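Local structure of putative methyl-accepting chemotaxis signal transduction protein (Campylobacter jejuni, 6W3Y) at residues 24-29 and 229-234; 46-51 and 145-150; 78-83 and 90-95; 136-141 and 160-165. The protein probably senses small amino acids such as alanine through a periplasmic dCache-type domain and passes the signal on to the chemotaxis machinery. All coordinates share one frame; numbering follows the deposited sequence.

Contact 1 of 4, residues 24-29 and 229-234; sequences VTQSTV and ACTKVF
Val29 and Gln26 of the long helix 4-48 pack on Val233 and its neighbours at the end of strand 224-233. This is helix-on-sheet packing in a dCache-like sensor, where the long N-terminal helix lies along the second, five-stranded sheet. Within that sheet, the disulfide from Cys230 to Cys239 ties the strand to its neighbour 236-243. The helix and strand segments run almost the same way, 12° apart, with their axes 9.4 Å from each other.

Apolar contacts come first. Val29 CG1 meets Val233 CG1 at 3.8 Å. The other branch of Val233 serves the neighbouring turn: CG2 lies 3.8 Å from Gln26 CG. Val233 thus touches two successive turns of the helix, CG2 mainly Gln26 and CG1 mainly Val29. Val29 CG1 also reaches the edge of the Phe234 ring, near its plane, with CD2 at 3.9 Å. Val29 O lies in the plane of the same ring, at its edge. The ring has a cation-pi partner in Arg33, further along the helix.

The polar contacts are indirect. Gln26 is fully extended, with CG anti to the backbone N (chi1 176°), and this carries its amide up to Thr231. There the two side chains cross at about a right angle, and Gln26 OE1 touches the methyl Thr231 CG2. The amide nitrogen of Gln26 bonds to Glu30, which helps to fix the rotation of the amide. One water joins the two polar ends: it donates to Gln26 OE1 at 3.1 Å and lies 2.7 Å from Thr231 OG1.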
loop_
_atom_site.group_PDB
_atom_site.type_symbol
_atom_site.label_atom_id
_atom_site.label_comp_id
_atom_site.label_asym_id
_atom_site.label_seq_id
_atom_site.Cartn_x
_atom_site.Cartn_y
_atom_site.Cartn_z
ATOM N N VAL A 24 -5.909 14.555 -3.104
ATOM C CA VAL A 24 -6.889 13.480 -3.054
ATOM C C VAL A 24 -6.232 12.119 -3.287
ATOM O O VAL A 24 -6.570 11.141 -2.598
ATOM C CB VAL A 24 -8.017 13.722 -4.061
ATOM C CG1 VAL A 24 -8.924 12.517 -4.165
ATOM C CG2 VAL A 24 -8.830 14.951 -3.637
ATOM N N THR A 25 -5.307 12.030 -4.220
ATOM C CA THR A 25 -4.566 10.796 -4.442
ATOM C C THR A 25 -3.655 10.444 -3.262
ATOM O O THR A 25 -3.640 9.295 -2.795
ATOM C CB THR A 25 -3.829 10.832 -5.797
ATOM O OG1 THR A 25 -4.792 10.689 -6.848
ATOM C CG2 THR A 25 -2.791 9.732 -5.942
ATOM N N GLN A 26 -3.012 11.438 -2.685
ATOM C CA GLN A 26 -2.270 11.214 -1.447
ATOM C C GLN A 26 -3.174 10.651 -0.340
ATOM O O GLN A 26 -2.807 9.658 0.326
ATOM C CB GLN A 26 -1.650 12.501 -0.972
ATOM C CG GLN A 26 -0.934 12.382 0.373
ATOM C CD GLN A 26 -0.318 13.687 0.846
ATOM O OE1 GLN A 26 -0.108 14.608 0.073
ATOM N NE2 GLN A 26 -0.125 13.798 2.155
ATOM N N SER A 27 -4.343 11.252 -0.128
ATOM C CA SER A 27 -5.256 10.834 0.910
ATOM C C SER A 27 -5.702 9.388 0.670
ATOM O O SER A 27 -5.937 8.636 1.615
ATOM C CB SER A 27 -6.488 11.749 0.902
ATOM O OG SER A 27 -6.155 13.042 1.403
ATOM N N THR A 28 -5.906 9.037 -0.604
ATOM C CA THR A 28 -6.360 7.710 -0.958
ATOM C C THR A 28 -5.340 6.683 -0.437
ATOM O O THR A 28 -5.705 5.645 0.128
ATOM C CB THR A 28 -6.528 7.626 -2.490
ATOM O OG1 THR A 28 -7.540 8.546 -2.910
ATOM C CG2 THR A 28 -6.963 6.238 -2.928
ATOM N N VAL A 29 -4.075 6.936 -0.698
ATOM C CA VAL A 29 -3.021 6.010 -0.299
ATOM C C VAL A 29 -2.935 5.968 1.234
ATOM O O VAL A 29 -2.850 4.877 1.843
ATOM C CB VAL A 29 -1.681 6.441 -0.913
ATOM C CG1 VAL A 29 -0.550 5.561 -0.418
ATOM C CG2 VAL A 29 -1.704 6.437 -2.459
ATOM N N ALA A 229 2.984 18.247 -10.571
ATOM C CA ALA A 229 3.564 18.234 -9.229
ATOM C C ALA A 229 3.576 16.802 -8.750
ATOM O O ALA A 229 2.750 15.997 -9.169
ATOM C CB ALA A 229 2.753 19.102 -8.256
ATOM N N CYS A 230 4.568 16.490 -7.918
ATOM C CA CYS A 230 4.605 15.191 -7.233
ATOM C C CYS A 230 4.845 15.388 -5.745
ATOM O O CYS A 230 5.366 16.427 -5.318
ATOM C CB CYS A 230 5.722 14.327 -7.800
ATOM S SG CYS A 230 5.694 14.023 -9.585
ATOM N N THR A 231 4.574 14.335 -4.973
ATOM C CA THR A 231 4.893 14.319 -3.562
ATOM C C THR A 231 5.147 12.900 -3.096
ATOM O O THR A 231 4.585 11.961 -3.636
ATOM C CB THR A 231 3.784 14.943 -2.701
ATOM O OG1 THR A 231 4.254 15.118 -1.361
ATOM C CG2 THR A 231 2.527 14.157 -2.739
ATOM N N LYS A 232 6.014 12.745 -2.118
ATOM C CA LYS A 232 6.195 11.433 -1.487
ATOM C C LYS A 232 4.959 11.116 -0.673
ATOM O O LYS A 232 4.467 11.964 0.062
ATOM C CB LYS A 232 7.452 11.449 -0.611
ATOM C CG LYS A 232 8.783 11.394 -1.374
ATOM C CD LYS A 232 8.886 10.286 -2.430
ATOM C CE LYS A 232 8.977 8.877 -1.843
ATOM N NZ LYS A 232 10.299 8.633 -1.210
ATOM N N VAL A 233 4.570 9.843 -0.686
ATOM C CA VAL A 233 3.514 9.306 0.165
ATOM C C VAL A 233 3.990 7.946 0.646
ATOM O O VAL A 233 4.042 7.011 -0.141
ATOM C CB VAL A 233 2.143 9.200 -0.559
ATOM C CG1 VAL A 233 1.073 8.863 0.495
ATOM C CG2 VAL A 233 1.823 10.465 -1.358
ATOM N N PHE A 234 4.493 7.895 1.869
ATOM C CA PHE A 234 5.258 6.714 2.346
ATOM C C PHE A 234 6.407 6.468 1.368
ATOM O O PHE A 234 7.121 7.413 1.057
ATOM C CB PHE A 234 4.350 5.499 2.545
ATOM C CG PHE A 234 3.091 5.812 3.275
ATOM C CD1 PHE A 234 3.134 6.322 4.561
ATOM C CD2 PHE A 234 1.851 5.530 2.716
ATOM C CE1 PHE A 234 1.960 6.639 5.242
ATOM C CE2 PHE A 234 0.692 5.830 3.376
ATOM C CZ PHE A 234 0.730 6.426 4.633
HETATM O O HOH W 1 2.616 15.897 0.689
#

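Contact 2 of 4, residues 46-51 and 145-150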
loop_
_atom_site.group_PDB
_atom_site.type_symbol
_atom_site.label_atom_id
_atom_site.label_comp_id
_atom_site.label_asym_id
_atom_site.label_seq_id
_atom_site.Cartn_x
_atom_site.Cartn_y
_atom_site.Cartn_z
ATOM N N ASP A 46 -6.978 -8.928 19.842
ATOM C CA ASP A 46 -7.831 -10.075 20.106
ATOM C C ASP A 46 -7.004 -11.335 20.357
ATOM O O ASP A 46 -7.390 -12.159 21.172
ATOM C CB ASP A 46 -8.870 -10.263 18.972
ATOM C CG ASP A 46 -10.190 -9.595 19.249
ATOM O OD1 ASP A 46 -10.626 -9.683 20.406
ATOM O OD2 ASP A 46 -10.894 -9.155 18.311
ATOM N N ILE A 47 -5.924 -11.518 19.611
ATOM C CA ILE A 47 -5.093 -12.698 19.802
ATOM C C ILE A 47 -4.371 -12.649 21.132
ATOM O O ILE A 47 -4.408 -13.623 21.889
ATOM C CB ILE A 47 -4.102 -12.903 18.638
ATOM C CG1 ILE A 47 -4.879 -13.178 17.351
ATOM C CG2 ILE A 47 -3.100 -13.984 18.939
ATOM C CD1 ILE A 47 -4.069 -13.094 16.087
ATOM N N ALA A 48 -3.782 -11.511 21.462
ATOM C CA ALA A 48 -3.029 -11.372 22.720
ATOM C C ALA A 48 -3.915 -11.448 23.944
ATOM O O ALA A 48 -3.461 -11.796 25.030
ATOM C CB ALA A 48 -2.198 -10.105 22.726
ATOM N N ASN A 49 -5.206 -11.150 23.796
ATOM C CA ASN A 49 -6.128 -11.218 24.932
ATOM C C ASN A 49 -6.581 -12.650 25.239
ATOM O O ASN A 49 -7.313 -12.869 26.205
ATOM C CB ASN A 49 -7.374 -10.362 24.664
ATOM C CG ASN A 49 -7.178 -8.896 24.995
ATOM O OD1 ASN A 49 -6.268 -8.514 25.742
ATOM N ND2 ASN A 49 -8.131 -8.083 24.561
ATOM N N LEU A 50 -6.241 -13.608 24.387
ATOM C CA LEU A 50 -6.532 -15.008 24.742
ATOM C C LEU A 50 -5.642 -15.395 25.958
ATOM O O LEU A 50 -4.515 -14.925 26.073
ATOM C CB LEU A 50 -6.228 -15.938 23.544
ATOM C CG LEU A 50 -7.210 -15.847 22.374
ATOM C CD1 LEU A 50 -6.670 -16.621 21.190
ATOM C CD2 LEU A 50 -8.562 -16.414 22.734
ATOM N N PRO A 51 -6.095 -16.348 26.801
ATOM C CA PRO A 51 -5.197 -16.880 27.826
ATOM C C PRO A 51 -4.022 -17.594 27.206
ATOM O O PRO A 51 -4.134 -18.169 26.119
ATOM C CB PRO A 51 -6.053 -17.865 28.610
ATOM C CG PRO A 51 -7.256 -18.144 27.797
ATOM C CD PRO A 51 -7.364 -17.079 26.722
ATOM N N LYS A 145 2.880 -7.898 12.173
ATOM C CA LYS A 145 3.025 -7.366 13.512
ATOM C C LYS A 145 3.417 -8.515 14.431
ATOM O O LYS A 145 2.712 -9.509 14.524
ATOM C CB LYS A 145 1.681 -6.750 13.971
ATOM C CG LYS A 145 1.702 -6.057 15.325
ATOM C CD LYS A 145 2.612 -4.869 15.348
ATOM C CE LYS A 145 2.276 -3.813 16.402
ATOM N NZ LYS A 145 2.637 -4.282 17.753
ATOM N N ALA A 146 4.538 -8.329 15.153
ATOM C CA ALA A 146 4.912 -9.280 16.201
ATOM C C ALA A 146 3.972 -9.108 17.396
ATOM O O ALA A 146 3.794 -8.008 17.928
ATOM C CB ALA A 146 6.346 -9.074 16.621
ATOM N N ILE A 147 3.303 -10.211 17.776
ATOM C CA ILE A 147 2.358 -10.201 18.881
ATOM C C ILE A 147 3.022 -10.696 20.158
ATOM O O ILE A 147 3.533 -11.812 20.185
ATOM C CB ILE A 147 1.138 -11.103 18.579
ATOM C CG1 ILE A 147 0.413 -10.674 17.306
ATOM C CG2 ILE A 147 0.207 -11.180 19.778
ATOM C CD1 ILE A 147 -0.765 -11.572 17.008
ATOM N N TYR A 148 2.915 -9.873 21.185
ATOM C CA TYR A 148 3.464 -10.163 22.507
ATOM C C TYR A 148 2.338 -10.249 23.511
ATOM O O TYR A 148 1.390 -9.452 23.502
ATOM C CB TYR A 148 4.468 -9.103 22.959
ATOM C CG TYR A 148 5.658 -8.987 22.020
ATOM C CD1 TYR A 148 5.614 -8.204 20.893
ATOM C CD2 TYR A 148 6.859 -9.655 22.278
ATOM C CE1 TYR A 148 6.679 -8.083 20.057
ATOM C CE2 TYR A 148 7.920 -9.596 21.385
ATOM C CZ TYR A 148 7.822 -8.776 20.283
ATOM O OH TYR A 148 8.869 -8.733 19.393
ATOM N N LYS A 149 2.460 -11.174 24.449
ATOM C CA LYS A 149 1.524 -11.229 25.567
ATOM C C LYS A 149 2.394 -11.181 26.832
ATOM O O LYS A 149 3.274 -12.031 27.016
ATOM C CB LYS A 149 0.712 -12.509 25.557
ATOM C CG LYS A 149 -0.319 -12.562 26.668
ATOM C CD LYS A 149 -1.150 -13.862 26.619
ATOM C CE LYS A 149 -2.127 -13.956 27.766
ATOM N NZ LYS A 149 -3.210 -12.953 27.643
ATOM N N ASP A 150 2.177 -10.273 27.776
ATOM C CA ASP A 150 3.110 -10.199 28.921
ATOM C C ASP A 150 4.587 -10.105 28.464
ATOM O O ASP A 150 5.466 -10.624 29.157
ATOM C CB ASP A 150 2.975 -11.428 29.873
ATOM C CG ASP A 150 1.655 -11.466 30.632
ATOM O OD1 ASP A 150 1.020 -10.405 30.782
ATOM O OD2 ASP A 150 1.282 -12.560 31.138
#
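Lys149 NZ makes two hydrogen bonds to backbone carbonyls near the C-terminal end of helix 4-48. It donates to Ala48 O at 2.9 Å and to Leu50 O at 2.8 Å. The two are approached differently. Ala48 O is met nearly head-on, with a C=O...N angle of 162°. Above Leu50 O the nitrogen stands 40° out of the carbonyl plane. The lysine chain is extended as far as CE and turns only at its last torsion (chi4 69°), which sets NZ between the two oxygens. The helix dipole would probably favour a positive charge here.

The apolar part lies beside it. In the conformer described, Ile147 CD1 packs on Ile47 CD1 at 3.8 Å, and the two isoleucines cross at about a right angle. The other branch, Ile147 CG2, lies 4.0 Å from Ala48 CB. That alanine methyl also rests against Tyr148 O. The side chains of Ile147 and Lys149 set out toward the helix, and that of Tyr148 between them points away.

Further out, Val65 and Leu69 of helix 58-76 and Leu157 of strand 152-162 also pack on Ile47. Lys145 forms a salt bridge with Glu44, two residues before Asp46 on the same helix. The contact thus fastens the end of the long helix to the tip of hairpin 139-149/152-162, as in the membrane-distal module of a dCache sensor.

Contact 3 of 4, residues 78-83 and 90-95. With ALA (alanine), chain C.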
loop_
_atom_site.group_PDB
_atom_site.type_symbol
_atom_site.label_atom_id
_atom_site.label_comp_id
_atom_site.label_asym_id
_atom_site.label_seq_id
_atom_site.Cartn_x
_atom_site.Cartn_y
_atom_site.Cartn_z
ATOM N N ALA A 78 -9.794 -9.852 3.014
ATOM C CA ALA A 78 -8.358 -10.028 2.825
ATOM C C ALA A 78 -8.085 -11.306 2.036
ATOM O O ALA A 78 -8.911 -12.221 2.001
ATOM C CB ALA A 78 -7.631 -10.071 4.141
ATOM N N LEU A 79 -6.897 -11.416 1.443
ATOM C CA LEU A 79 -6.536 -12.623 0.702
ATOM C C LEU A 79 -6.111 -13.760 1.666
ATOM O O LEU A 79 -6.541 -14.904 1.535
ATOM C CB LEU A 79 -5.439 -12.327 -0.300
ATOM C CG LEU A 79 -5.180 -13.420 -1.313
ATOM C CD1 LEU A 79 -6.406 -13.521 -2.261
ATOM C CD2 LEU A 79 -3.913 -13.112 -2.108
ATOM N N ASN A 80 -5.231 -13.404 2.608
ATOM C CA ASN A 80 -4.716 -14.350 3.619
ATOM C C ASN A 80 -4.618 -13.599 4.947
ATOM O O ASN A 80 -4.216 -12.412 4.929
ATOM C CB ASN A 80 -3.335 -14.914 3.269
ATOM C CG ASN A 80 -3.241 -15.591 1.946
ATOM O OD1 ASN A 80 -3.856 -16.637 1.743
ATOM N ND2 ASN A 80 -2.411 -15.026 1.066
ATOM N N VAL A 81 -4.821 -14.310 6.037
ATOM C CA VAL A 81 -4.560 -13.780 7.367
ATOM C C VAL A 81 -3.944 -14.946 8.138
ATOM O O VAL A 81 -4.463 -16.065 8.090
ATOM C CB VAL A 81 -5.859 -13.274 8.053
ATOM C CG1 VAL A 81 -5.564 -12.805 9.470
ATOM C CG2 VAL A 81 -6.470 -12.106 7.275
ATOM N N TYR A 82 -2.809 -14.705 8.814
ATOM C CA TYR A 82 -1.998 -15.827 9.292
ATOM C C TYR A 82 -1.148 -15.430 10.490
ATOM O O TYR A 82 -0.915 -14.247 10.731
ATOM C CB TYR A 82 -1.164 -16.423 8.134
ATOM C CG TYR A 82 -0.400 -15.402 7.327
ATOM C CD1 TYR A 82 -1.000 -14.798 6.222
ATOM C CD2 TYR A 82 0.914 -15.017 7.610
ATOM C CE1 TYR A 82 -0.317 -13.838 5.471
ATOM C CE2 TYR A 82 1.612 -14.096 6.852
ATOM C CZ TYR A 82 0.985 -13.502 5.761
ATOM O OH TYR A 82 1.682 -12.586 5.014
ATOM N N LEU A 83 -0.645 -16.465 11.194
ATOM C CA LEU A 83 0.204 -16.287 12.341
ATOM C C LEU A 83 1.398 -17.220 12.186
ATOM O O LEU A 83 1.254 -18.457 12.179
ATOM C CB LEU A 83 -0.544 -16.591 13.628
ATOM C CG LEU A 83 0.239 -16.398 14.924
ATOM C CD1 LEU A 83 0.597 -14.941 15.149
ATOM C CD2 LEU A 83 -0.538 -16.950 16.107
ATOM N N VAL A 90 3.121 -21.876 10.138
ATOM C CA VAL A 90 2.185 -20.753 9.980
ATOM C C VAL A 90 0.761 -21.271 10.090
ATOM O O VAL A 90 0.372 -22.208 9.358
ATOM C CB VAL A 90 2.362 -20.069 8.609
ATOM C CG1 VAL A 90 1.317 -18.977 8.437
ATOM C CG2 VAL A 90 3.741 -19.480 8.484
ATOM N N LEU A 91 -0.040 -20.683 10.982
ATOM C CA LEU A 91 -1.467 -20.938 10.992
ATOM C C LEU A 91 -2.108 -20.005 9.969
ATOM O O LEU A 91 -1.999 -18.772 10.093
ATOM C CB LEU A 91 -2.061 -20.647 12.368
ATOM C CG LEU A 91 -3.570 -20.856 12.421
ATOM C CD1 LEU A 91 -3.972 -22.301 12.139
ATOM C CD2 LEU A 91 -4.132 -20.443 13.758
ATOM N N LEU A 92 -2.671 -20.602 8.925
ATOM C CA LEU A 92 -3.068 -19.838 7.715
ATOM C C LEU A 92 -4.559 -19.903 7.472
ATOM O O LEU A 92 -5.123 -21.001 7.302
ATOM C CB LEU A 92 -2.351 -20.431 6.523
ATOM C CG LEU A 92 -2.669 -19.913 5.134
ATOM C CD1 LEU A 92 -2.418 -18.420 4.993
ATOM C CD2 LEU A 92 -1.934 -20.713 4.066
ATOM N N SER A 93 -5.203 -18.730 7.384
ATOM C CA SER A 93 -6.553 -18.620 6.869
ATOM C C SER A 93 -6.490 -17.975 5.490
ATOM O O SER A 93 -6.017 -16.841 5.363
ATOM C CB SER A 93 -7.385 -17.736 7.812
ATOM O OG SER A 93 -8.728 -17.607 7.374
ATOM N N GLN A 94 -6.909 -18.698 4.458
ATOM C CA GLN A 94 -6.760 -18.231 3.087
ATOM C C GLN A 94 -8.101 -18.215 2.390
ATOM O O GLN A 94 -8.957 -19.051 2.634
ATOM C CB GLN A 94 -5.795 -19.110 2.296
ATOM C CG GLN A 94 -6.203 -20.574 2.179
ATOM C CD GLN A 94 -5.235 -21.398 1.381
ATOM O OE1 GLN A 94 -4.365 -22.035 1.950
ATOM N NE2 GLN A 94 -5.347 -21.352 0.096
ATOM N N LYS A 95 -8.230 -17.320 1.414
ATOM C CA LYS A 95 -9.426 -17.281 0.582
ATOM C C LYS A 95 -9.452 -18.569 -0.258
ATOM O O LYS A 95 -8.417 -19.096 -0.651
ATOM C CB LYS A 95 -9.418 -15.977 -0.254
ATOM C CG LYS A 95 -10.780 -15.486 -0.702
ATOM C CD LYS A 95 -10.666 -14.122 -1.380
ATOM C CE LYS A 95 -11.952 -13.777 -2.095
ATOM N NZ LYS A 95 -13.101 -13.558 -1.170
HETATM N N ALA C . 2.058 -13.953 1.686
HETATM C CA ALA C . 2.930 -14.689 2.650
HETATM C C ALA C . 4.139 -15.203 1.914
HETATM O O ALA C . 4.159 -15.185 0.661
HETATM C CB ALA C . 2.172 -15.841 3.246
HETATM O OXT ALA C . 5.108 -15.570 2.635
#
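Asn80 OD1 is buried against Gln94 CB, 3.2 Å away, and has no hydrogen-bond partner in the model. The amide's other end, ND2, is held by Asp160 and Asp133. The Asn80 and Gln94 side chains lie side by side, with their amide planes 88° apart.

Tyr82 stands on the same face of the sheet. Its CG lies between the backbone N and the carbonyl carbon (chi1 49°), and the ring rises from the sheet toward the bound alanine. The ligand methyl, CB, sits over one face of the ring, 3.6 Å from Tyr82 CZ. The hydroxyl bonds to Asp160. At the base of the ring, Val90 CG1 packs on Tyr82 CB at 3.6 Å, and Leu92 CD1 lies 3.9 Å from the same CB.

The backbones pair closely. Val81 with Ser93 and Leu83 with Leu91 are hydrogen-bonded pairs. Val81 N donates to Ser93 O at 2.9 Å, with an angle of 165° at the hydrogen. Lys95 N to Leu79 O, 3.0 Å, extends the pairing beyond the strand. On the other face Val81, Leu91 and Ser93 meet helix 58-76, and Leu83 packs on Ile147. This is an antiparallel beta hairpin of a PDC (Cache) sensor domain, with one face lining the amino-acid pocket.

Contact 4 of 4, residues 136-141 and 160-165. With ALA (alanine), chain C.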
loop_
_atom_site.group_PDB
_atom_site.type_symbol
_atom_site.label_atom_id
_atom_site.label_comp_id
_atom_site.label_asym_id
_atom_site.label_seq_id
_atom_site.Cartn_x
_atom_site.Cartn_y
_atom_site.Cartn_z
ATOM N N LEU A 136 -1.588 -17.898 -2.558
ATOM C CA LEU A 136 -2.651 -17.736 -3.560
ATOM C C LEU A 136 -2.192 -17.053 -4.842
ATOM O O LEU A 136 -2.976 -16.849 -5.751
ATOM C CB LEU A 136 -3.853 -17.033 -2.943
ATOM C CG LEU A 136 -4.739 -17.932 -2.077
ATOM C CD1 LEU A 136 -5.779 -17.097 -1.362
ATOM C CD2 LEU A 136 -5.433 -19.025 -2.888
ATOM N N LYS A 137 -0.909 -16.732 -4.936
ATOM C CA LYS A 137 -0.282 -16.442 -6.210
ATOM C C LYS A 137 -0.794 -15.131 -6.829
ATOM O O LYS A 137 -0.957 -15.009 -8.037
ATOM C CB LYS A 137 -0.470 -17.593 -7.211
ATOM C CG LYS A 137 -0.336 -18.978 -6.633
ATOM C CD LYS A 137 1.069 -19.236 -6.166
ATOM C CE LYS A 137 1.293 -20.744 -5.959
ATOM N NZ LYS A 137 2.617 -21.000 -5.329
ATOM N N GLN A 138 -1.087 -14.184 -5.966
ATOM C CA GLN A 138 -1.444 -12.821 -6.339
ATOM C C GLN A 138 -0.488 -11.839 -5.722
ATOM O O GLN A 138 0.121 -12.133 -4.682
ATOM C CB GLN A 138 -2.879 -12.499 -5.883
ATOM C CG GLN A 138 -3.934 -13.373 -6.512
ATOM C CD GLN A 138 -5.329 -13.061 -6.057
ATOM O OE1 GLN A 138 -5.634 -11.895 -5.795
ATOM N NE2 GLN A 138 -6.190 -14.089 -5.956
ATOM N N TYR A 139 -0.343 -10.655 -6.341
ATOM C CA TYR A 139 0.454 -9.602 -5.748
ATOM C C TYR A 139 -0.289 -8.974 -4.564
ATOM O O TYR A 139 -1.477 -8.662 -4.662
ATOM C CB TYR A 139 0.825 -8.534 -6.777
ATOM C CG TYR A 139 1.848 -9.044 -7.768
ATOM C CD1 TYR A 139 3.187 -9.019 -7.472
ATOM C CD2 TYR A 139 1.453 -9.704 -8.934
ATOM C CE1 TYR A 139 4.129 -9.616 -8.290
ATOM C CE2 TYR A 139 2.388 -10.276 -9.789
ATOM C CZ TYR A 139 3.712 -10.235 -9.471
ATOM O OH TYR A 139 4.598 -10.862 -10.331
ATOM N N VAL A 140 0.422 -8.879 -3.445
ATOM C CA VAL A 140 -0.149 -8.407 -2.177
ATOM C C VAL A 140 0.764 -7.368 -1.553
ATOM O O VAL A 140 1.984 -7.335 -1.782
ATOM C CB VAL A 140 -0.368 -9.561 -1.199
ATOM C CG1 VAL A 140 -1.323 -10.569 -1.774
ATOM C CG2 VAL A 140 0.944 -10.166 -0.689
ATOM N N ILE A 141 0.137 -6.551 -0.710
ATOM C CA ILE A 141 0.828 -5.778 0.303
ATOM C C ILE A 141 0.533 -6.486 1.626
ATOM O O ILE A 141 -0.646 -6.790 1.915
ATOM C CB ILE A 141 0.311 -4.320 0.339
ATOM C CG1 ILE A 141 0.646 -3.635 -0.976
ATOM C CG2 ILE A 141 0.910 -3.565 1.496
ATOM C CD1 ILE A 141 -0.178 -2.388 -1.272
ATOM N N ASP A 160 -2.588 -10.128 4.284
ATOM C CA ASP A 160 -2.268 -9.864 2.887
ATOM C C ASP A 160 -3.494 -9.257 2.195
ATOM O O ASP A 160 -4.577 -9.840 2.155
ATOM C CB ASP A 160 -1.964 -11.171 2.112
ATOM C CG ASP A 160 -0.695 -11.869 2.547
ATOM O OD1 ASP A 160 0.115 -11.265 3.289
ATOM O OD2 ASP A 160 -0.528 -13.040 2.100
ATOM N N ILE A 161 -3.288 -8.052 1.658
ATOM C CA ILE A 161 -4.304 -7.341 0.903
ATOM C C ILE A 161 -3.823 -7.273 -0.567
ATOM O O ILE A 161 -2.699 -6.863 -0.810
ATOM C CB ILE A 161 -4.498 -5.907 1.450
ATOM C CG1 ILE A 161 -4.786 -5.904 2.938
ATOM C CG2 ILE A 161 -5.616 -5.211 0.648
ATOM C CD1 ILE A 161 -6.031 -6.631 3.364
ATOM N N PRO A 162 -4.682 -7.638 -1.539
ATOM C CA PRO A 162 -4.231 -7.530 -2.932
ATOM C C PRO A 162 -3.754 -6.122 -3.237
ATOM O O PRO A 162 -4.470 -5.141 -2.992
ATOM C CB PRO A 162 -5.482 -7.895 -3.740
ATOM C CG PRO A 162 -6.233 -8.827 -2.809
ATOM C CD PRO A 162 -6.043 -8.205 -1.453
ATOM N N SER A 163 -2.602 -6.018 -3.880
ATOM C CA SER A 163 -2.133 -4.710 -4.305
ATOM C C SER A 163 -3.072 -4.067 -5.314
ATOM O O SER A 163 -3.163 -2.835 -5.374
ATOM C CB SER A 163 -0.706 -4.748 -4.781
ATOM O OG SER A 163 -0.553 -5.700 -5.743
ATOM N N GLU A 164 -3.776 -4.869 -6.091
ATOM C CA GLU A 164 -4.782 -4.343 -7.024
ATOM C C GLU A 164 -5.835 -3.516 -6.320
ATOM O O GLU A 164 -6.411 -2.594 -6.929
ATOM C CB GLU A 164 -5.413 -5.490 -7.824
ATOM C CG GLU A 164 -6.512 -5.099 -8.788
ATOM C CD GLU A 164 -7.193 -6.239 -9.501
ATOM O OE1 GLU A 164 -6.567 -7.292 -9.625
ATOM O OE2 GLU A 164 -8.334 -6.052 -9.981
ATOM N N ASP A 165 -6.093 -3.778 -5.043
ATOM C CA ASP A 165 -7.118 -2.988 -4.341
ATOM C C ASP A 165 -6.672 -1.508 -4.265
ATOM O O ASP A 165 -7.508 -0.587 -4.443
ATOM C CB ASP A 165 -7.389 -3.517 -2.945
ATOM C CG ASP A 165 -8.112 -4.844 -2.923
ATOM O OD1 ASP A 165 -8.542 -5.303 -3.997
ATOM O OD2 ASP A 165 -8.294 -5.401 -1.794
HETATM N N ALA C . 2.058 -13.953 1.686
HETATM C CA ALA C . 2.930 -14.689 2.650
HETATM C C ALA C . 4.139 -15.203 1.914
HETATM O O ALA C . 4.159 -15.185 0.661
HETATM C CB ALA C . 2.172 -15.841 3.246
HETATM O OXT ALA C . 5.108 -15.570 2.635
HETATM O O HOH W 2 -3.177 -7.740 -6.634
#
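Gln138 makes a loose contact with Pro162, its OE1 lying 4.3 Å from CG of the proline ring. The next residue, Tyr139, offers its carbonyl. Tyr139 O accepts from Ser163 N at 3.0 Å, with the donor standing 39° out of the carbonyl plane. A water also donates to this oxygen and accepts from Glu164 N, so the start of helix 163-172 is linked to the strand through one carbonyl. Ser163 OG sits 3.3 Å from Tyr139 CB.

Val140 lies opposite Pro162, as a non-hydrogen-bonded pair. Its two methyls rest on Asp160: CG1 is 4.0 Å from Asp160 CB, and CG2 is as far from the carboxylate carbon. The pair belongs to antiparallel hairpin 139-149/152-162 of the PDC sensor domain, and Asp160 is the contribution of this contact to the ligand site. Asp160 OD2 accepts from the amino nitrogen of bound alanine at 2.8 Å. OD1 is hydrogen-bonded to Thr142. This and the bond to the ligand help to hold the carboxylate's rotation, and its negative charge probably favours a protonated amino group. Tyr131, Lys113, Trp115, Asp133 and Thr134 also bind the alanine.

Ile141 pairs with Ile161 through two backbone bonds. Ile161 N to Ile141 O is almost straight, 177° at the hydrogen. Both side chains lie on the face covered by Phe32 of helix 4-48, where Ile141 CG1 approaches Ser163 CB at 4.2 Å.

Contacts 1 and 2 both use helix 4-48, at places about 33 Å apart between centres, and join it to different sheets. Contact 1 is mostly buried and apolar, with one bridging water. Contact 2 is only partly buried and adds a charged lysine at the helix end. Contacts 3 and 4 are buried strand pairings of the six-stranded sheet, held mainly by backbone bonds. Strands 80-84 and 152-162 are neighbours there, and Asn80 O meets Asp160 N across them. Both contacts reach the alanine, contact 3 by an aromatic ring and contact 4 by a carboxylate. Contact 2 borders contact 3 through Ile147 and Leu83, and shares strand 139-149 with contact 4. Contact 1 stands apart from the ligand sheet.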